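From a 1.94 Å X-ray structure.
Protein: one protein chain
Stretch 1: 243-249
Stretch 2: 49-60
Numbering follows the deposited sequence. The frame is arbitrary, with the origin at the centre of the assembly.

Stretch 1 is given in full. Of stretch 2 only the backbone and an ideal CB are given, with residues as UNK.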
# COMPACT_ATOMS: atom_id res chain seq x y z
N SER A 243 1.47 -5.29 11.75
CA SER A 243 1.22 -3.95 12.32
C SER A 243 0.56 -3.94 13.72
O SER A 243 0.84 -3.10 14.58
CB SER A 243 0.47 -3.12 11.24
OG SER A 243 1.26 -3.10 9.98
N LYS A 244 -0.26 -4.92 14.02
CA LYS A 244 -0.94 -4.91 15.30
C LYS A 244 -0.18 -5.52 16.48
O LYS A 244 -0.66 -5.47 17.63
CB LYS A 244 -2.31 -5.54 15.15
CG LYS A 244 -3.16 -4.76 14.16
CD LYS A 244 -4.34 -5.57 13.67
CE LYS A 244 -4.95 -4.88 12.46
NZ LYS A 244 -6.39 -5.24 12.37
N ASP A 245 1.00 -6.10 16.21
CA ASP A 245 1.84 -6.66 17.27
C ASP A 245 3.21 -5.97 17.29
O ASP A 245 3.58 -5.35 18.29
CB ASP A 245 1.89 -8.21 17.22
CG ASP A 245 2.35 -8.79 15.87
OD1 ASP A 245 2.73 -8.05 14.93
OD2 ASP A 245 2.33 -10.02 15.74
N PHE A 246 3.96 -6.02 16.18
CA PHE A 246 5.22 -5.24 16.08
C PHE A 246 4.91 -3.74 16.07
O PHE A 246 5.82 -2.93 16.14
CB PHE A 246 6.07 -5.63 14.88
CG PHE A 246 6.54 -7.08 14.89
CD1 PHE A 246 7.67 -7.46 15.61
CD2 PHE A 246 5.86 -8.06 14.16
CE1 PHE A 246 8.10 -8.79 15.61
CE2 PHE A 246 6.29 -9.38 14.15
CZ PHE A 246 7.41 -9.75 14.88
N GLY A 247 3.61 -3.40 15.95
CA GLY A 247 3.04 -2.15 16.47
C GLY A 247 3.66 -0.98 15.80
O GLY A 247 4.75 -0.59 16.20
N ILE A 248 2.97 -0.39 14.84
CA ILE A 248 3.57 0.59 13.94
C ILE A 248 2.48 1.07 13.01
O ILE A 248 2.38 0.61 11.88
CB ILE A 248 4.75 0.00 13.13
CG1 ILE A 248 5.95 -0.23 14.03
CG2 ILE A 248 5.21 0.97 12.04
CD1 ILE A 248 6.98 -1.13 13.39
N ALA A 249 1.70 2.01 13.52
CA ALA A 249 0.44 2.45 12.92
C ALA A 249 0.53 2.83 11.45
O ALA A 249 -0.14 2.22 10.62
CB ALA A 249 -0.13 3.63 13.73
N UNK A 49 -7.71 1.60 18.44
CA UNK A 49 -6.83 0.83 17.57
C UNK A 49 -5.93 -0.14 18.34
O UNK A 49 -5.54 0.07 19.50
CB UNK A 49 -5.97 1.78 16.74
N UNK A 50 -5.60 -1.21 17.66
CA UNK A 50 -4.95 -2.36 18.26
C UNK A 50 -3.45 -2.27 18.00
O UNK A 50 -3.00 -2.10 16.87
CB UNK A 50 -5.53 -3.67 17.71
N UNK A 51 -2.69 -2.31 19.06
CA UNK A 51 -1.27 -2.15 18.98
C UNK A 51 -0.70 -2.81 20.22
O UNK A 51 -1.43 -3.27 21.07
CB UNK A 51 -0.86 -0.68 18.87
N UNK A 52 0.62 -2.85 20.32
CA UNK A 52 1.30 -3.12 21.55
C UNK A 52 2.19 -1.85 21.76
O UNK A 52 3.17 -1.68 21.07
CB UNK A 52 2.09 -4.43 21.50
N UNK A 53 1.84 -1.00 22.71
CA UNK A 53 2.59 0.23 22.88
C UNK A 53 4.04 -0.00 23.33
O UNK A 53 4.94 0.80 22.96
CB UNK A 53 1.87 1.12 23.89
N UNK A 54 4.32 -1.11 23.98
CA UNK A 54 5.71 -1.47 24.30
C UNK A 54 6.54 -1.88 23.07
O UNK A 54 7.71 -1.54 22.94
CB UNK A 54 5.72 -2.62 25.31
N UNK A 55 5.94 -2.57 22.10
CA UNK A 55 6.68 -2.82 20.88
C UNK A 55 6.79 -1.57 20.02
O UNK A 55 7.74 -1.42 19.29
CB UNK A 55 6.02 -3.95 20.09
N UNK A 56 5.74 -0.78 20.01
CA UNK A 56 5.72 0.41 19.21
C UNK A 56 6.90 1.36 19.64
O UNK A 56 7.66 1.80 18.81
CB UNK A 56 4.36 1.10 19.35
N UNK A 57 7.07 1.57 20.95
CA UNK A 57 8.16 2.39 21.53
C UNK A 57 9.49 1.79 21.16
O UNK A 57 10.37 2.52 20.75
CB UNK A 57 8.04 2.49 23.05
N UNK A 58 9.62 0.45 21.21
CA UNK A 58 10.84 -0.24 20.77
C UNK A 58 11.20 0.05 19.33
O UNK A 58 12.32 0.43 19.03
CB UNK A 58 10.68 -1.75 20.95
N UNK A 59 10.23 -0.15 18.42
CA UNK A 59 10.44 0.14 17.01
C UNK A 59 10.77 1.60 16.76
O UNK A 59 11.68 1.87 15.99
CB UNK A 59 9.20 -0.25 16.21
N UNK A 60 10.06 2.55 17.37
CA UNK A 60 10.38 3.99 17.20
C UNK A 60 11.81 4.31 17.66
O UNK A 60 12.50 5.16 17.06
CB UNK A 60 9.39 4.85 17.98

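Position 49 lies in an extended segment, and its ideal CB has nothing of stretch 1 within 5.5 Å. Many residues would suit. It is Tyr49, whose CA-to-CB bond runs sideways while the ring end comes nearer, still without contact.

Position 50 points its CB toward stretch 1. The ideal CB is 4.4 Å from Lys244 CG, in the aliphatic part of that side chain. Leucine, isoleucine, valine or methionine would fit. The residue is Leu50. Its CB is 4.5 Å from Lys244 CG, and Lys244 CG also lies 3.8 Å from the backbone atom Leu50 O.

At position 51 CB points away, and stretch 1 comes no nearer to the ideal CB of 51 than Gly247 CA at 4.8 Å. Stretch 1 sets little limit here, and a small or polar residue is one of several that would do. It is Ser51, with chi1 in t and OG 3.8 Å from Gly247 CA. No hydrogen bond crosses here.

Position 52 comes right before the helix that starts at 53, so a capping residue such as serine, threonine, aspartate or asparagine is likely. The ideal CB is 3.7 Å from Asp245 O, an acceptor, which among these would favour serine, threonine or asparagine. It is Asn52. OD1 caps the helix, accepting weak bonds from the backbone N atoms of 54 and 55. Asn52 ND2 donates to a water at 2.9 Å, and this water donates to Asp245 O, also at 2.9 Å. The water thus bridges the stretches.

Positions 53 and 54 face away. Proline is well tolerated at a helix's first turn, and 54 could hold almost anything. They are Pro53 and Tyr54.

Position 55 points toward stretch 1, its ideal CB 3.3 Å from Asp245 O. This is close quarters, and alanine or glycine is the natural guess. It is Ala55, with CB 3.3 Å from Asp245 O.

Position 56 is sideways, its ideal CB 3.6 Å from Gly247 O. Alanine or serine would suit. It is Ser56. Its closest contact is through the backbone: Ser56 CA approaches Gly247 O at 3.3 Å as a CA-H...O contact.

Positions 57 and 58 have nothing of stretch 1 within 5.5 Å of the ideal CB, so most helix-compatible residues would serve. They are Glu57 and Leu58.

Position 59 points toward stretch 1, with Ile248 CD1 3.7 Å from the ideal CB. A compact apolar residue suits, such as valine or alanine. It is Val59, chi1 in t. CG1 meets Ile248 CD1 at a tight 3.0 Å, and CG2 lies 3.4 Å from Phe246 O.

Position 60 is sideways and unconstrained by stretch 1, so many residues would suit. It is Leu60, which makes no contact.

Stretch 2, residues 49-60: YLSNPYASELVL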
# COMPACT_ATOMS: atom_id res chain seq x y z
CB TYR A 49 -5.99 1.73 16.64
CG TYR A 49 -4.90 2.41 17.39
CD1 TYR A 49 -5.20 3.49 18.22
CD2 TYR A 49 -3.59 1.96 17.33
CE1 TYR A 49 -4.22 4.12 18.96
CE2 TYR A 49 -2.60 2.57 18.09
CZ TYR A 49 -2.93 3.66 18.90
OH TYR A 49 -2.00 4.34 19.65
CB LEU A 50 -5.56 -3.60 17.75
CG LEU A 50 -7.09 -3.60 17.75
CD1 LEU A 50 -7.56 -4.86 17.09
CD2 LEU A 50 -7.68 -3.50 19.15
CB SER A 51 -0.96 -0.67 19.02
OG SER A 51 0.34 -0.50 18.54
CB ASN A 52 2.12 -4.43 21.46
CG ASN A 52 3.06 -4.65 22.67
OD1 ASN A 52 3.22 -3.76 23.55
ND2 ASN A 52 3.70 -5.76 22.71
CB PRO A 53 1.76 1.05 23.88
CG PRO A 53 0.85 0.07 24.56
CD PRO A 53 0.70 -1.12 23.66
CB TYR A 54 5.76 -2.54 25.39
CG TYR A 54 5.01 -2.18 26.66
CD1 TYR A 54 5.54 -1.31 27.61
CD2 TYR A 54 3.78 -2.72 26.93
CE1 TYR A 54 4.86 -1.00 28.78
CE2 TYR A 54 3.09 -2.45 28.11
CZ TYR A 54 3.61 -1.57 29.04
OH TYR A 54 2.89 -1.32 30.23
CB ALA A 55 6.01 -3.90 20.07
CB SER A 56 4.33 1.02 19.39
OG SER A 56 4.35 2.25 18.77
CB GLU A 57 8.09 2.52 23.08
CG GLU A 57 6.80 3.14 23.61
CD GLU A 57 6.85 3.71 25.02
OE1 GLU A 57 7.85 3.51 25.76
OE2 GLU A 57 5.84 4.36 25.41
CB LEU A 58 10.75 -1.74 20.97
CG LEU A 58 11.99 -2.60 20.66
CD1 LEU A 58 13.04 -2.28 21.69
CD2 LEU A 58 11.62 -4.08 20.70
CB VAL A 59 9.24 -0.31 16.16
CG1 VAL A 59 9.49 -0.03 14.67
CG2 VAL A 59 9.05 -1.81 16.29
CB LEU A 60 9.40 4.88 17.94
CG LEU A 60 7.99 4.90 17.30
CD1 LEU A 60 7.01 5.50 18.30
CD2 LEU A 60 8.06 5.68 15.97
O HOH W 1 3.53 -7.39 20.34
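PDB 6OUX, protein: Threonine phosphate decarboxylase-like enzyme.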